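Local coordinates for protein alginate lyase (Bacteroides ovatus, PDB 3NNB) that probably cleaves the polysaccharide alginate by beta-elimination, working from a largely helical scaffold, at residues Leu267-Thr272 with Ser326-Gln331; Arg271-Gly276 with Gln332-Asp337; Pro319-Pro324 with Lys338-Ala343. All coordinates share one frame; numbering follows the deposited sequence.

Interaction 1: residues Leu267-Thr272 with Ser326-Gln331; sequences LELART and SEWPYQ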
loop_
_atom_site.group_PDB
_atom_site.type_symbol
_atom_site.label_atom_id
_atom_site.label_comp_id
_atom_site.label_asym_id
_atom_site.label_seq_id
_atom_site.Cartn_x
_atom_site.Cartn_y
_atom_site.Cartn_z
ATOM N N LEU A 267 -8.777 -13.443 -11.748
ATOM C CA LEU A 267 -9.650 -12.878 -10.717
ATOM C C LEU A 267 -9.635 -11.350 -10.715
ATOM O O LEU A 267 -10.597 -10.728 -10.247
ATOM C CB LEU A 267 -9.309 -13.408 -9.331
ATOM C CG LEU A 267 -9.441 -14.924 -9.163
ATOM C CD1 LEU A 267 -8.900 -15.416 -7.784
ATOM C CD2 LEU A 267 -10.917 -15.376 -9.409
ATOM N N GLU A 268 -8.549 -10.760 -11.220
ATOM C CA GLU A 268 -8.472 -9.321 -11.420
ATOM C C GLU A 268 -9.127 -8.905 -12.748
ATOM O O GLU A 268 -9.769 -7.869 -12.832
ATOM C CB GLU A 268 -7.032 -8.849 -11.371
ATOM C CG GLU A 268 -6.217 -9.421 -10.190
ATOM C CD GLU A 268 -6.887 -9.239 -8.852
ATOM O OE1 GLU A 268 -7.649 -8.237 -8.667
ATOM O OE2 GLU A 268 -6.681 -10.135 -7.988
ATOM N N LEU A 269 -8.971 -9.709 -13.804
ATOM C CA LEU A 269 -9.543 -9.355 -15.116
ATOM C C LEU A 269 -11.071 -9.418 -15.134
ATOM O O LEU A 269 -11.688 -8.864 -16.044
ATOM C CB LEU A 269 -8.959 -10.275 -16.215
ATOM C CG LEU A 269 -7.446 -10.050 -16.451
ATOM C CD1 LEU A 269 -6.857 -11.117 -17.428
ATOM C CD2 LEU A 269 -7.197 -8.590 -16.950
ATOM N N ALA A 270 -11.660 -10.102 -14.158
ATOM C CA ALA A 270 -13.127 -10.194 -14.075
ATOM C C ALA A 270 -13.737 -8.929 -13.468
ATOM O O ALA A 270 -14.971 -8.787 -13.463
ATOM C CB ALA A 270 -13.537 -11.386 -13.245
ATOM N N ARG A 271 -12.915 -8.042 -12.924
ATOM C CA ARG A 271 -13.437 -6.848 -12.241
ATOM C C ARG A 271 -13.880 -5.734 -13.173
ATOM O O ARG A 271 -13.463 -5.671 -14.336
ATOM C CB ARG A 271 -12.379 -6.298 -11.290
ATOM C CG ARG A 271 -11.850 -7.349 -10.263
ATOM C CD ARG A 271 -12.930 -7.913 -9.354
ATOM N NE ARG A 271 -13.447 -6.868 -8.494
ATOM C CZ ARG A 271 -12.896 -6.490 -7.347
ATOM N NH1 ARG A 271 -11.770 -7.067 -6.889
ATOM N NH2 ARG A 271 -13.449 -5.504 -6.647
ATOM N N THR A 272 -14.706 -4.792 -12.643
ATOM C CA THR A 272 -15.107 -3.629 -13.432
ATOM C C THR A 272 -13.953 -2.674 -13.680
ATOM O O THR A 272 -13.968 -1.915 -14.652
ATOM C CB THR A 272 -16.281 -2.851 -12.828
ATOM O OG1 THR A 272 -15.894 -2.350 -11.572
ATOM C CG2 THR A 272 -17.524 -3.722 -12.667
ATOM N N SER A 326 -10.412 0.929 -26.493
ATOM C CA SER A 326 -11.117 0.053 -27.421
ATOM C C SER A 326 -10.483 -1.301 -27.591
ATOM O O SER A 326 -11.199 -2.286 -27.869
ATOM C CB SER A 326 -11.232 0.717 -28.805
ATOM O OG SER A 326 -9.989 0.976 -29.407
ATOM N N GLU A 327 -9.167 -1.373 -27.370
ATOM C CA GLU A 327 -8.428 -2.606 -27.670
ATOM C C GLU A 327 -8.286 -3.508 -26.435
ATOM O O GLU A 327 -7.842 -4.642 -26.549
ATOM C CB GLU A 327 -7.068 -2.256 -28.245
ATOM C CG GLU A 327 -7.145 -1.369 -29.514
ATOM C CD GLU A 327 -8.138 -1.881 -30.504
ATOM O OE1 GLU A 327 -7.899 -2.966 -31.116
ATOM O OE2 GLU A 327 -9.211 -1.245 -30.650
ATOM N N TRP A 328 -8.608 -2.959 -25.261
ATOM C CA TRP A 328 -8.573 -3.688 -23.989
ATOM C C TRP A 328 -9.879 -4.475 -23.821
ATOM O O TRP A 328 -10.948 -3.898 -23.640
ATOM C CB TRP A 328 -8.424 -2.655 -22.848
ATOM C CG TRP A 328 -8.566 -3.153 -21.468
ATOM C CD1 TRP A 328 -9.548 -2.805 -20.597
ATOM C CD2 TRP A 328 -7.641 -3.960 -20.735
ATOM N NE1 TRP A 328 -9.338 -3.400 -19.372
ATOM C CE2 TRP A 328 -8.167 -4.118 -19.427
ATOM C CE3 TRP A 328 -6.439 -4.588 -21.051
ATOM C CZ2 TRP A 328 -7.534 -4.888 -18.454
ATOM C CZ3 TRP A 328 -5.820 -5.357 -20.074
ATOM C CH2 TRP A 328 -6.367 -5.487 -18.786
ATOM N N PRO A 329 -9.801 -5.818 -23.897
ATOM C CA PRO A 329 -10.997 -6.638 -23.947
ATOM C C PRO A 329 -11.574 -7.044 -22.572
ATOM O O PRO A 329 -12.128 -8.122 -22.428
ATOM C CB PRO A 329 -10.522 -7.850 -24.747
ATOM C CG PRO A 329 -9.057 -8.012 -24.295
ATOM C CD PRO A 329 -8.564 -6.624 -24.085
ATOM N N TYR A 330 -11.422 -6.163 -21.591
ATOM C CA TYR A 330 -11.934 -6.344 -20.246
ATOM C C TYR A 330 -12.546 -4.991 -19.862
ATOM O O TYR A 330 -12.416 -4.004 -20.585
ATOM C CB TYR A 330 -10.788 -6.692 -19.276
ATOM C CG TYR A 330 -9.951 -7.869 -19.773
ATOM C CD1 TYR A 330 -10.403 -9.175 -19.615
ATOM C CD2 TYR A 330 -8.767 -7.683 -20.467
ATOM C CE1 TYR A 330 -9.671 -10.251 -20.081
ATOM C CE2 TYR A 330 -8.064 -8.741 -20.972
ATOM C CZ TYR A 330 -8.526 -10.026 -20.769
ATOM O OH TYR A 330 -7.821 -11.115 -21.280
ATOM N N GLN A 331 -13.163 -4.925 -18.695
ATOM C CA GLN A 331 -13.729 -3.684 -18.245
ATOM C C GLN A 331 -12.663 -2.748 -17.648
ATOM O O GLN A 331 -11.672 -3.189 -17.051
ATOM C CB GLN A 331 -14.819 -3.953 -17.212
ATOM C CG GLN A 331 -15.980 -4.806 -17.695
ATOM C CD GLN A 331 -16.968 -5.116 -16.554
ATOM O OE1 GLN A 331 -17.879 -4.354 -16.335
ATOM N NE2 GLN A 331 -16.687 -6.163 -15.772
HETATM O O HOH W 1 -13.671 -7.180 -16.806
HETATM O O HOH W 2 -17.630 -7.439 -13.590
#
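Leu269 and Tyr330 face each other with their CA atoms 6.4 Å apart, and the two backbones draw in to 5.0 Å between the CA atoms of Thr272 and Gln331. The apolar half of the contact is a leucine laid over the face of Tyr330. Leu269 CD2 stands 3.9 Å from the centroid of the Tyr330 ring and only 9° off its normal, a CH-pi contact over the middle of the face, while its CD1 lies near CZ and the hydroxyl. The same CD2 methyl touches Trp328 CH2 at 3.7 Å, and Tyr330 CD2 in turn rests above one face of that indole, so the three side chains pack as one apolar group.

The polar half is bridged by water. One molecule donates to Leu269 O at 2.7 Å and to Arg271 O at 2.9 Å, and accepts from Gln331 N at 3.0 Å. A second water donates to Ala270 O and accepts from Gln331 NE2 at 2.7 Å. The Gln331 chain, extended beyond CG (chi2 175°), takes CD out to Thr272, where OE1 packs against Thr272 CG2; the threonine hydroxyl is bonded instead to Asp86 O.

Arg271, salt-bridged to Asp86, also binds a citrate, probably from the crystallisation liquor, which may mark a pocket beside these loops. The contact joins the short helix at Leu267-Leu269 and the turn after it to the loop before helix 336-351, in what is probably an alpha/alpha toroid, as expected for this alginate lyase family.

Interaction 2: residues Arg271-Gly276 with Gln332-Asp337; sequences RTTALG and QIKEWD
Gln332 OE1 receives two backbone amides from the first turn of helix 274-293. The stronger bond comes from Gly276 N, 2.9 Å from Gln332 OE1 and nearly straight at 166°, with the donor above the plane of the side-chain carbonyl; Leu275 N adds a weak one. The other end of the amide is also tied, Gln332 NE2 giving a bond of 2.8 Å to Lys334 O, and this fixes which way round the group lies. A bend at chi2 (64°) turns CD toward the helix start, where the positive end of the helix dipole would probably favour a carbonyl oxygen. An alanine here would probably leave the Gly276 and Leu275 amides without this acceptor and Lys334 O without this donor.

The backbones set this up through a single beta bridge, Thr273 to Gln332, their CA atoms 4.2 Å apart. Next to it, Ile333 N donates to Thr272 O at 3.0 Å, and Ile333 CD1 lies 3.9 Å from Thr272 CB. On another side, Leu275 CD2 sits over the face of the six-membered ring of Trp336, 4.0 Å from its centroid and 28° off the normal, the two side chains crossing at about a right angle.

Further out, Trp336 meets the Trp328 ring, and Lys339 touches both Leu275 and Gln332. The contact therefore joins the N-terminal ends of helices 274-293 and 336-351, with Lys334 NZ reaching Gly87 O in a separate loop.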
loop_
_atom_site.group_PDB
_atom_site.type_symbol
_atom_site.label_atom_id
_atom_site.label_comp_id
_atom_site.label_asym_id
_atom_site.label_seq_id
_atom_site.Cartn_x
_atom_site.Cartn_y
_atom_site.Cartn_z
ATOM N N ARG A 271 -12.915 -8.042 -12.924
ATOM C CA ARG A 271 -13.437 -6.848 -12.241
ATOM C C ARG A 271 -13.880 -5.734 -13.173
ATOM O O ARG A 271 -13.463 -5.671 -14.336
ATOM C CB ARG A 271 -12.379 -6.298 -11.290
ATOM C CG ARG A 271 -11.850 -7.349 -10.263
ATOM C CD ARG A 271 -12.930 -7.913 -9.354
ATOM N NE ARG A 271 -13.447 -6.868 -8.494
ATOM C CZ ARG A 271 -12.896 -6.490 -7.347
ATOM N NH1 ARG A 271 -11.770 -7.067 -6.889
ATOM N NH2 ARG A 271 -13.449 -5.504 -6.647
ATOM N N THR A 272 -14.706 -4.792 -12.643
ATOM C CA THR A 272 -15.107 -3.629 -13.432
ATOM C C THR A 272 -13.953 -2.674 -13.680
ATOM O O THR A 272 -13.968 -1.915 -14.652
ATOM C CB THR A 272 -16.281 -2.851 -12.828
ATOM O OG1 THR A 272 -15.894 -2.350 -11.572
ATOM C CG2 THR A 272 -17.524 -3.722 -12.667
ATOM N N THR A 273 -12.930 -2.733 -12.824
ATOM C CA THR A 273 -11.667 -2.047 -13.078
ATOM C C THR A 273 -10.530 -3.056 -13.287
ATOM O O THR A 273 -9.566 -3.107 -12.521
ATOM C CB THR A 273 -11.344 -1.005 -11.972
ATOM O OG1 THR A 273 -11.337 -1.623 -10.667
ATOM C CG2 THR A 273 -12.361 0.147 -11.959
ATOM N N ALA A 274 -10.657 -3.878 -14.330
ATOM C CA ALA A 274 -9.707 -4.924 -14.570
ATOM C C ALA A 274 -8.280 -4.438 -14.838
ATOM O O ALA A 274 -7.327 -5.085 -14.440
ATOM C CB ALA A 274 -10.217 -5.799 -15.720
ATOM N N LEU A 275 -8.112 -3.289 -15.516
ATOM C CA LEU A 275 -6.758 -2.783 -15.715
ATOM C C LEU A 275 -6.212 -2.308 -14.355
ATOM O O LEU A 275 -5.060 -2.581 -13.995
ATOM C CB LEU A 275 -6.742 -1.662 -16.720
ATOM C CG LEU A 275 -5.390 -1.041 -17.027
ATOM C CD1 LEU A 275 -4.440 -2.077 -17.607
ATOM C CD2 LEU A 275 -5.509 0.206 -18.004
ATOM N N GLY A 276 -7.040 -1.608 -13.602
ATOM C CA GLY A 276 -6.640 -1.141 -12.278
ATOM C C GLY A 276 -6.219 -2.241 -11.317
ATOM O O GLY A 276 -5.185 -2.128 -10.679
ATOM N N GLN A 332 -12.909 -1.437 -17.728
ATOM C CA GLN A 332 -12.179 -0.450 -16.969
ATOM C C GLN A 332 -13.054 0.792 -16.941
ATOM O O GLN A 332 -12.965 1.681 -17.807
ATOM C CB GLN A 332 -10.786 -0.123 -17.506
ATOM C CG GLN A 332 -10.016 0.862 -16.677
ATOM C CD GLN A 332 -9.654 0.401 -15.260
ATOM O OE1 GLN A 332 -9.489 -0.810 -14.990
ATOM N NE2 GLN A 332 -9.594 1.377 -14.316
ATOM N N ILE A 333 -13.916 0.828 -15.946
ATOM C CA ILE A 333 -15.033 1.774 -15.949
ATOM C C ILE A 333 -14.680 3.235 -15.639
ATOM O O ILE A 333 -15.518 4.123 -15.840
ATOM C CB ILE A 333 -16.188 1.304 -15.035
ATOM C CG1 ILE A 333 -15.709 1.207 -13.565
ATOM C CG2 ILE A 333 -16.806 -0.027 -15.569
ATOM C CD1 ILE A 333 -16.830 0.996 -12.525
ATOM N N LYS A 334 -13.465 3.456 -15.140
ATOM C CA LYS A 334 -12.974 4.777 -14.800
ATOM C C LYS A 334 -11.460 4.784 -14.865
ATOM O O LYS A 334 -10.854 3.736 -15.057
ATOM C CB LYS A 334 -13.432 5.145 -13.401
ATOM C CG LYS A 334 -12.968 4.154 -12.333
ATOM C CD LYS A 334 -13.485 4.504 -10.910
ATOM C CE LYS A 334 -12.932 3.581 -9.833
ATOM N NZ LYS A 334 -13.295 3.968 -8.445
ATOM N N GLU A 335 -10.861 5.965 -14.676
ATOM C CA GLU A 335 -9.413 6.079 -14.464
ATOM C C GLU A 335 -8.525 5.461 -15.553
ATOM O O GLU A 335 -7.412 5.043 -15.249
ATOM C CB GLU A 335 -9.075 5.458 -13.106
ATOM C CG GLU A 335 -9.672 6.189 -11.936
ATOM C CD GLU A 335 -9.438 5.531 -10.565
ATOM O OE1 GLU A 335 -9.188 4.313 -10.439
ATOM O OE2 GLU A 335 -9.486 6.272 -9.574
ATOM N N TRP A 336 -8.988 5.414 -16.804
ATOM C CA TRP A 336 -8.158 4.865 -17.887
ATOM C C TRP A 336 -6.801 5.539 -17.988
ATOM O O TRP A 336 -5.785 4.891 -17.942
ATOM C CB TRP A 336 -8.898 4.928 -19.234
ATOM C CG TRP A 336 -8.072 4.337 -20.313
ATOM C CD1 TRP A 336 -7.308 5.029 -21.216
ATOM C CD2 TRP A 336 -7.859 2.950 -20.581
ATOM N NE1 TRP A 336 -6.619 4.149 -22.024
ATOM C CE2 TRP A 336 -6.969 2.868 -21.666
ATOM C CE3 TRP A 336 -8.370 1.771 -20.042
ATOM C CZ2 TRP A 336 -6.561 1.651 -22.202
ATOM C CZ3 TRP A 336 -7.936 0.561 -20.559
ATOM C CH2 TRP A 336 -7.039 0.522 -21.646
ATOM N N ASP A 337 -6.777 6.867 -18.161
ATOM C CA ASP A 337 -5.496 7.559 -18.307
ATOM C C ASP A 337 -4.622 7.434 -17.078
ATOM O O ASP A 337 -3.389 7.218 -17.167
ATOM C CB ASP A 337 -5.742 9.043 -18.622
ATOM C CG ASP A 337 -6.328 9.275 -19.979
ATOM O OD1 ASP A 337 -6.312 8.388 -20.833
ATOM O OD2 ASP A 337 -6.777 10.404 -20.195
#

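Interaction 3: residues Pro319-Pro324 with Lys338-Ala343; sequences PYIGKP and KKQEEA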
loop_
_atom_site.group_PDB
_atom_site.type_symbol
_atom_site.label_atom_id
_atom_site.label_comp_id
_atom_site.label_asym_id
_atom_site.label_seq_id
_atom_site.Cartn_x
_atom_site.Cartn_y
_atom_site.Cartn_z
ATOM N N PRO A 319 1.409 -4.953 -23.952
ATOM C CA PRO A 319 0.838 -4.522 -25.250
ATOM C C PRO A 319 -0.271 -3.504 -25.161
ATOM O O PRO A 319 -0.567 -2.802 -26.146
ATOM C CB PRO A 319 0.343 -5.829 -25.866
ATOM C CG PRO A 319 1.205 -6.892 -25.212
ATOM C CD PRO A 319 1.419 -6.419 -23.813
ATOM N N TYR A 320 -0.911 -3.422 -23.991
ATOM C CA TYR A 320 -1.991 -2.496 -23.817
ATOM C C TYR A 320 -1.541 -1.113 -23.418
ATOM O O TYR A 320 -2.328 -0.183 -23.450
ATOM C CB TYR A 320 -2.989 -3.042 -22.789
ATOM C CG TYR A 320 -3.646 -4.325 -23.236
ATOM C CD1 TYR A 320 -4.617 -4.329 -24.241
ATOM C CD2 TYR A 320 -3.309 -5.547 -22.642
ATOM C CE1 TYR A 320 -5.219 -5.510 -24.649
ATOM C CE2 TYR A 320 -3.899 -6.715 -23.023
ATOM C CZ TYR A 320 -4.858 -6.696 -24.033
ATOM O OH TYR A 320 -5.431 -7.876 -24.360
ATOM N N ILE A 321 -0.273 -0.976 -23.069
ATOM C CA ILE A 321 0.234 0.319 -22.663
ATOM C C ILE A 321 0.422 1.166 -23.898
ATOM O O ILE A 321 1.090 0.747 -24.858
ATOM C CB ILE A 321 1.555 0.217 -21.850
ATOM C CG1 ILE A 321 1.338 -0.609 -20.585
ATOM C CG2 ILE A 321 2.049 1.613 -21.488
ATOM C CD1 ILE A 321 2.620 -0.868 -19.768
ATOM N N GLY A 322 -0.232 2.314 -23.915
ATOM C CA GLY A 322 -0.210 3.188 -25.085
ATOM C C GLY A 322 -1.215 2.864 -26.180
ATOM O O GLY A 322 -1.261 3.555 -27.197
ATOM N N LYS A 323 -2.045 1.842 -25.971
ATOM C CA LYS A 323 -3.096 1.443 -26.909
ATOM C C LYS A 323 -4.419 1.943 -26.383
ATOM O O LYS A 323 -4.598 2.014 -25.178
ATOM C CB LYS A 323 -3.123 -0.077 -26.972
ATOM C CG LYS A 323 -3.560 -0.689 -28.242
ATOM C CD LYS A 323 -3.359 -2.197 -28.236
ATOM C CE LYS A 323 -2.060 -2.622 -28.915
ATOM N NZ LYS A 323 -2.067 -4.053 -29.218
ATOM N N PRO A 324 -5.364 2.320 -27.268
ATOM C CA PRO A 324 -6.614 2.854 -26.756
ATOM C C PRO A 324 -7.461 1.840 -26.010
ATOM O O PRO A 324 -7.317 0.612 -26.209
ATOM C CB PRO A 324 -7.375 3.303 -28.019
ATOM C CG PRO A 324 -6.480 3.090 -29.123
ATOM C CD PRO A 324 -5.262 2.380 -28.739
ATOM N N LYS A 338 -5.214 7.561 -15.897
ATOM C CA LYS A 338 -4.471 7.366 -14.644
ATOM C C LYS A 338 -3.778 5.997 -14.579
ATOM O O LYS A 338 -2.618 5.921 -14.168
ATOM C CB LYS A 338 -5.406 7.563 -13.453
ATOM C CG LYS A 338 -4.825 7.380 -12.112
ATOM C CD LYS A 338 -5.956 7.453 -11.035
ATOM C CE LYS A 338 -5.431 7.092 -9.662
ATOM N NZ LYS A 338 -6.530 6.759 -8.706
ATOM N N LYS A 339 -4.503 4.929 -14.929
ATOM C CA LYS A 339 -3.930 3.555 -14.924
ATOM C C LYS A 339 -2.932 3.301 -16.030
ATOM O O LYS A 339 -1.934 2.626 -15.772
ATOM C CB LYS A 339 -5.028 2.502 -14.903
ATOM C CG LYS A 339 -5.897 2.580 -13.638
ATOM C CD LYS A 339 -5.096 2.561 -12.340
ATOM C CE LYS A 339 -6.016 2.781 -11.153
ATOM N NZ LYS A 339 -5.215 2.879 -9.866
ATOM N N GLN A 340 -3.131 3.904 -17.227
ATOM C CA GLN A 340 -2.064 3.900 -18.240
ATOM C C GLN A 340 -0.752 4.486 -17.671
ATOM O O GLN A 340 0.304 3.899 -17.824
ATOM C CB GLN A 340 -2.506 4.671 -19.481
ATOM C CG GLN A 340 -3.500 3.888 -20.328
ATOM C CD GLN A 340 -2.814 2.816 -21.159
ATOM O OE1 GLN A 340 -1.682 3.033 -21.615
ATOM N NE2 GLN A 340 -3.480 1.683 -21.381
ATOM N N GLU A 341 -0.834 5.643 -17.003
ATOM C CA GLU A 341 0.340 6.239 -16.394
ATOM C C GLU A 341 0.954 5.318 -15.336
ATOM O O GLU A 341 2.162 5.085 -15.331
ATOM C CB GLU A 341 0.006 7.604 -15.800
ATOM C CG GLU A 341 1.226 8.234 -15.167
ATOM C CD GLU A 341 0.963 9.617 -14.566
ATOM O OE1 GLU A 341 -0.211 9.896 -14.271
ATOM O OE2 GLU A 341 1.928 10.399 -14.372
ATOM N N GLU A 342 0.141 4.769 -14.458
ATOM C CA GLU A 342 0.612 3.822 -13.443
ATOM C C GLU A 342 1.328 2.617 -14.046
ATOM O O GLU A 342 2.353 2.180 -13.522
ATOM C CB GLU A 342 -0.538 3.350 -12.564
ATOM C CG GLU A 342 -1.054 4.423 -11.637
ATOM C CD GLU A 342 -2.095 3.881 -10.592
ATOM O OE1 GLU A 342 -1.978 2.717 -10.181
ATOM O OE2 GLU A 342 -3.018 4.627 -10.214
ATOM N N ALA A 343 0.800 2.100 -15.156
ATOM C CA ALA A 343 1.439 0.989 -15.857
ATOM C C ALA A 343 2.882 1.322 -16.263
ATOM O O ALA A 343 3.749 0.480 -16.209
ATOM C CB ALA A 343 0.604 0.587 -17.066
#
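Tyr320 O is gripped by two donors, Gln340 NE2 at 3.0 Å and Lys323 N at 3.2 Å from Tyr320 O, which approach from opposite faces of the carbonyl plane. The Gln340 bond runs nearly straight at the hydrogen, although the donor stands above that plane. The same side-chain amide also works at its other end: Gly322 N points at Gln340 OE1 over 2.8 Å, with an angle of 178° at the hydrogen. One carboxamide thus donates to one peptide and accepts from another, and a pair of bonds acting together leaves the group little freedom to rotate. A bend at chi2 (-78°) brings CD of Gln340 round from the helix toward the loop.

What the glutamine holds is a type II beta turn, from Tyr320 to Lys323, closed by the Lys323 N to Tyr320 O bond. Gly322 occupies its third position with a positive phi of 84°, where a CB would collide with the carbonyl O of Ile321, so a residue without one suits the position. The turn lies just after helix 310-317, and the glutamine tethers it to the flank of helix 336-351.

Beneath the polar pair, Ile321 sends CD1 to Ala343 CB at 3.7 Å, one turn further along the helix from Gln340. The isoleucine continues onto Cys344 and Leu347 of the same helix, and Ala343 also touches Ile279 of helix 274-293. Tyr320, meanwhile, turns its ring away from the helix and meets Trp328 edge-to-face.

Overall arrangement
The three contacts lie on the same side of the chain's centre. Interactions 1 and 2 join residues 267-276 to the linker between helices 310-317 and 336-351 and to the start of the latter helix; interaction 3 joins the front of the linker to that helix. Interactions 1 and 2 are about 7 Å apart between centres and share Arg271 and Thr272; Gln331 O, probably hydrogen-bonded to Ala274 N, links them. Interaction 3 lies, centre to centre, about 11 Å from interaction 2, with which it shares helix 336-351, and about 13 Å from interaction 1. Along the chain the order is 267-276, 319-324, 326-337 and 338-343, so interaction 3 alternates with the other two. The linker is thus fastened at successive points along its length.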